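Local coordinates for protein angiotensin-converting enzyme (Anopheles gambiae, PDB 6S1Y) that probably acts as a zinc-dependent peptidase of the angiotensin-converting enzyme family, cutting peptides in the mosquito, at residues A[222-233]-A[238-249]. Sequence-based numbering, arbitrary orientation.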
# COMPACT_ATOMS: atom_id res chain seq x y z
N HIS A 222 10.12 -6.28 -17.35
CA HIS A 222 10.64 -7.53 -16.80
C HIS A 222 11.75 -8.10 -17.66
O HIS A 222 12.77 -8.57 -17.15
CB HIS A 222 9.50 -8.53 -16.69
CG HIS A 222 9.92 -9.90 -16.28
ND1 HIS A 222 10.60 -10.75 -17.13
CD2 HIS A 222 9.76 -10.57 -15.12
CE1 HIS A 222 10.86 -11.87 -16.50
NE2 HIS A 222 10.35 -11.80 -15.28
N ALA A 223 11.58 -8.08 -18.98
CA ALA A 223 12.58 -8.68 -19.86
C ALA A 223 13.88 -7.89 -19.85
O ALA A 223 14.97 -8.47 -19.91
CB ALA A 223 12.03 -8.78 -21.28
N TYR A 224 13.80 -6.57 -19.78
CA TYR A 224 15.02 -5.76 -19.73
C TYR A 224 15.75 -5.96 -18.41
O TYR A 224 16.96 -6.19 -18.39
CB TYR A 224 14.68 -4.29 -19.95
CG TYR A 224 15.93 -3.43 -20.09
CD1 TYR A 224 16.57 -3.33 -21.31
CD2 TYR A 224 16.48 -2.77 -19.00
CE1 TYR A 224 17.72 -2.59 -21.45
CE2 TYR A 224 17.63 -1.98 -19.13
CZ TYR A 224 18.25 -1.90 -20.36
OH TYR A 224 19.38 -1.16 -20.51
N VAL A 225 15.03 -5.92 -17.30
CA VAL A 225 15.66 -6.13 -15.99
C VAL A 225 16.35 -7.48 -15.95
O VAL A 225 17.51 -7.59 -15.52
CB VAL A 225 14.61 -6.00 -14.86
CG1 VAL A 225 15.20 -6.38 -13.50
CG2 VAL A 225 14.07 -4.58 -14.82
N ARG A 226 15.67 -8.53 -16.40
CA ARG A 226 16.28 -9.86 -16.39
C ARG A 226 17.55 -9.88 -17.24
O ARG A 226 18.56 -10.47 -16.84
CB ARG A 226 15.27 -10.89 -16.88
CG ARG A 226 15.82 -12.30 -17.12
CD ARG A 226 14.71 -13.30 -17.44
NE ARG A 226 14.05 -13.03 -18.71
CZ ARG A 226 12.98 -13.69 -19.15
NH1 ARG A 226 12.47 -14.65 -18.41
NH2 ARG A 226 12.42 -13.38 -20.32
N TYR A 227 17.52 -9.25 -18.41
CA TYR A 227 18.71 -9.20 -19.25
C TYR A 227 19.87 -8.53 -18.51
O TYR A 227 21.00 -9.03 -18.54
CB TYR A 227 18.39 -8.48 -20.55
CG TYR A 227 19.60 -8.20 -21.40
CD1 TYR A 227 20.34 -7.02 -21.23
CD2 TYR A 227 19.99 -9.08 -22.37
CE1 TYR A 227 21.46 -6.77 -22.00
CE2 TYR A 227 21.08 -8.84 -23.15
CZ TYR A 227 21.82 -7.70 -22.97
OH TYR A 227 22.90 -7.52 -23.76
N LYS A 228 19.61 -7.39 -17.84
CA LYS A 228 20.69 -6.67 -17.16
C LYS A 228 21.18 -7.43 -15.93
O LYS A 228 22.38 -7.45 -15.64
CB LYS A 228 20.24 -5.26 -16.76
CG LYS A 228 19.88 -4.37 -17.91
CD LYS A 228 21.08 -4.00 -18.80
CE LYS A 228 21.63 -2.62 -18.47
NZ LYS A 228 22.79 -2.31 -19.33
N LEU A 229 20.28 -8.04 -15.17
CA LEU A 229 20.74 -8.81 -14.01
C LEU A 229 21.61 -9.99 -14.45
O LEU A 229 22.59 -10.33 -13.78
CB LEU A 229 19.57 -9.30 -13.19
CG LEU A 229 18.80 -8.25 -12.42
CD1 LEU A 229 17.54 -8.87 -11.86
CD2 LEU A 229 19.64 -7.68 -11.27
N ARG A 230 21.28 -10.61 -15.58
CA ARG A 230 22.10 -11.70 -16.08
C ARG A 230 23.47 -11.23 -16.54
O ARG A 230 24.45 -11.94 -16.36
CB ARG A 230 21.37 -12.43 -17.23
CG ARG A 230 22.16 -13.52 -17.84
CD ARG A 230 21.28 -14.39 -18.77
NE ARG A 230 22.07 -15.40 -19.47
CZ ARG A 230 22.80 -15.14 -20.56
NH1 ARG A 230 22.83 -13.91 -21.07
NH2 ARG A 230 23.50 -16.10 -21.14
N GLN A 231 23.56 -10.06 -17.18
CA GLN A 231 24.87 -9.53 -17.55
C GLN A 231 25.70 -9.22 -16.30
O GLN A 231 26.91 -9.47 -16.29
CB GLN A 231 24.72 -8.27 -18.41
CG GLN A 231 24.12 -8.50 -19.79
CD GLN A 231 25.00 -9.34 -20.69
OE1 GLN A 231 26.17 -9.04 -20.89
NE2 GLN A 231 24.44 -10.40 -21.26
N LYS A 232 25.07 -8.73 -15.24
CA LYS A 232 25.78 -8.37 -14.02
C LYS A 232 26.15 -9.59 -13.18
O LYS A 232 27.27 -9.69 -12.69
CB LYS A 232 24.94 -7.39 -13.18
CG LYS A 232 25.45 -5.93 -13.16
CD LYS A 232 25.61 -5.32 -14.56
CE LYS A 232 24.26 -4.94 -15.20
NZ LYS A 232 24.30 -4.89 -16.69
N TYR A 233 25.23 -10.55 -13.03
CA TYR A 233 25.45 -11.66 -12.11
C TYR A 233 25.81 -12.97 -12.79
O TYR A 233 26.32 -13.87 -12.12
CB TYR A 233 24.19 -11.91 -11.27
CG TYR A 233 23.92 -10.92 -10.15
CD1 TYR A 233 24.84 -10.69 -9.12
CD2 TYR A 233 22.72 -10.25 -10.11
CE1 TYR A 233 24.56 -9.81 -8.11
CE2 TYR A 233 22.43 -9.38 -9.09
CZ TYR A 233 23.34 -9.16 -8.09
OH TYR A 233 23.00 -8.29 -7.09
N VAL A 238 21.09 -16.23 -13.12
CA VAL A 238 19.91 -15.67 -13.75
C VAL A 238 19.68 -16.36 -15.08
O VAL A 238 20.41 -16.12 -16.06
CB VAL A 238 20.03 -14.15 -13.94
CG1 VAL A 238 18.71 -13.60 -14.46
CG2 VAL A 238 20.46 -13.44 -12.64
N SER A 239 18.65 -17.17 -15.15
CA SER A 239 18.28 -17.79 -16.40
C SER A 239 17.81 -16.73 -17.40
O SER A 239 17.10 -15.80 -17.04
CB SER A 239 17.16 -18.80 -16.17
OG SER A 239 16.56 -19.07 -17.41
N PRO A 240 18.17 -16.86 -18.68
CA PRO A 240 17.63 -15.92 -19.66
C PRO A 240 16.16 -16.15 -19.98
O PRO A 240 15.56 -15.26 -20.62
CB PRO A 240 18.50 -16.17 -20.90
CG PRO A 240 18.91 -17.60 -20.78
CD PRO A 240 19.04 -17.89 -19.30
N THR A 241 15.56 -17.27 -19.58
CA THR A 241 14.20 -17.59 -20.00
C THR A 241 13.25 -17.88 -18.86
O THR A 241 12.04 -17.90 -19.10
CB THR A 241 14.19 -18.83 -20.91
OG1 THR A 241 14.79 -19.91 -20.19
CG2 THR A 241 14.93 -18.58 -22.21
N GLY A 242 13.76 -18.16 -17.67
CA GLY A 242 12.90 -18.46 -16.55
C GLY A 242 12.57 -17.22 -15.74
O GLY A 242 13.01 -16.11 -16.04
N PRO A 243 11.78 -17.40 -14.69
CA PRO A 243 11.45 -16.27 -13.81
C PRO A 243 12.70 -15.73 -13.14
O PRO A 243 13.70 -16.44 -12.98
CB PRO A 243 10.48 -16.88 -12.79
CG PRO A 243 10.00 -18.16 -13.40
CD PRO A 243 11.15 -18.66 -14.26
N ILE A 244 12.64 -14.46 -12.73
CA ILE A 244 13.79 -13.81 -12.09
C ILE A 244 13.89 -14.29 -10.64
O ILE A 244 12.89 -14.23 -9.92
CB ILE A 244 13.64 -12.29 -12.13
CG1 ILE A 244 13.56 -11.78 -13.56
CG2 ILE A 244 14.78 -11.63 -11.38
CD1 ILE A 244 13.11 -10.34 -13.63
N PRO A 245 15.07 -14.76 -10.19
CA PRO A 245 15.28 -14.99 -8.75
C PRO A 245 14.95 -13.74 -7.95
O PRO A 245 15.64 -12.73 -8.10
CB PRO A 245 16.77 -15.34 -8.63
CG PRO A 245 17.17 -15.80 -10.03
CD PRO A 245 16.28 -15.05 -10.99
N MET A 246 13.93 -13.77 -7.10
CA MET A 246 13.40 -12.55 -6.53
C MET A 246 14.34 -11.88 -5.54
O MET A 246 14.18 -10.69 -5.28
CB MET A 246 12.04 -12.83 -5.87
CG MET A 246 12.11 -13.70 -4.68
SD MET A 246 10.49 -14.34 -4.22
CE MET A 246 9.73 -12.81 -3.60
N HIS A 247 15.32 -12.60 -4.98
CA HIS A 247 16.19 -12.01 -3.97
C HIS A 247 17.17 -11.02 -4.56
O HIS A 247 17.91 -10.37 -3.81
CB HIS A 247 16.96 -13.08 -3.19
CG HIS A 247 17.87 -13.93 -4.02
ND1 HIS A 247 17.50 -14.43 -5.25
CD2 HIS A 247 19.12 -14.39 -3.79
CE1 HIS A 247 18.49 -15.16 -5.74
NE2 HIS A 247 19.49 -15.15 -4.88
N LEU A 248 17.20 -10.89 -5.87
CA LEU A 248 18.07 -9.96 -6.57
C LEU A 248 17.37 -8.68 -6.96
O LEU A 248 17.96 -7.86 -7.65
CB LEU A 248 18.64 -10.61 -7.82
CG LEU A 248 19.34 -11.93 -7.62
CD1 LEU A 248 19.72 -12.52 -8.99
CD2 LEU A 248 20.57 -11.79 -6.74
N LEU A 249 16.12 -8.49 -6.55
CA LEU A 249 15.35 -7.34 -7.01
C LEU A 249 15.25 -6.24 -5.96
O LEU A 249 14.44 -5.32 -6.11
CB LEU A 249 13.96 -7.78 -7.45
CG LEU A 249 14.02 -8.61 -8.74
CD1 LEU A 249 12.74 -9.38 -8.93
CD2 LEU A 249 14.26 -7.69 -9.92
O HOH W 1 20.57 -7.28 -6.67
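The last turns of helix 203-233 lie against 238-249, which doubles back along the helix; the CA atoms of Arg-230 and Val-238 are 5.1 Å apart, and Ile-244 faces Arg-226 a turn earlier. Arg-226 carries the polar part of the contact. Its chain bends at chi3 (66°), which turns the guanidinium into the turn 239-242. There NH1 donates to Gly-242 O at 2.8 Å. The acceptor lies in the guanidinium plane, but the donor sits well above the carbonyl plane. Pro-240 O rests over the centre of one guanidinium face without a hydrogen bond. The rim of the opposite face meets the edge of the His-222 ring. NH2 bonds to the carbonyls of His-593 and Gly-595, and His-222 NE2 to Gly-468 O. Ser-239 OG holds the turn from within as an ST motif, accepting from the backbone N of Thr-241 and Gly-242.

Most of the remaining contact is apolar. Ile-244 places CD1 over one face of the His-222 ring, 3.8 Å from its centroid. Its CG2 meets Leu-229 CD1 at 3.9 Å, the two side chains crossing at about a right angle. Leu-249 CD2 touches both Val-225 CG1 and Leu-229 CD1. Val-238 packs on Arg-226, Leu-229 and Arg-230. Arg-230 runs extended past it; Pro-240 CB lies over one face of its guanidinium, and NE forms a salt bridge with Asp-235. At the helix end Leu-248 CD2 sits over a face of Tyr-233, and a water joins Tyr-233 OH (2.7 Å) to Leu-248 O (2.8 Å).

Strand 244-245 pairs in parallel with strand 469-470, so through Ile-244 the contact joins helix 203-233 to this two-stranded sheet. Carbonyls from two separate parts of the chain surround the buried Arg-226 guanidinium, and their dipoles probably stabilise its positive charge.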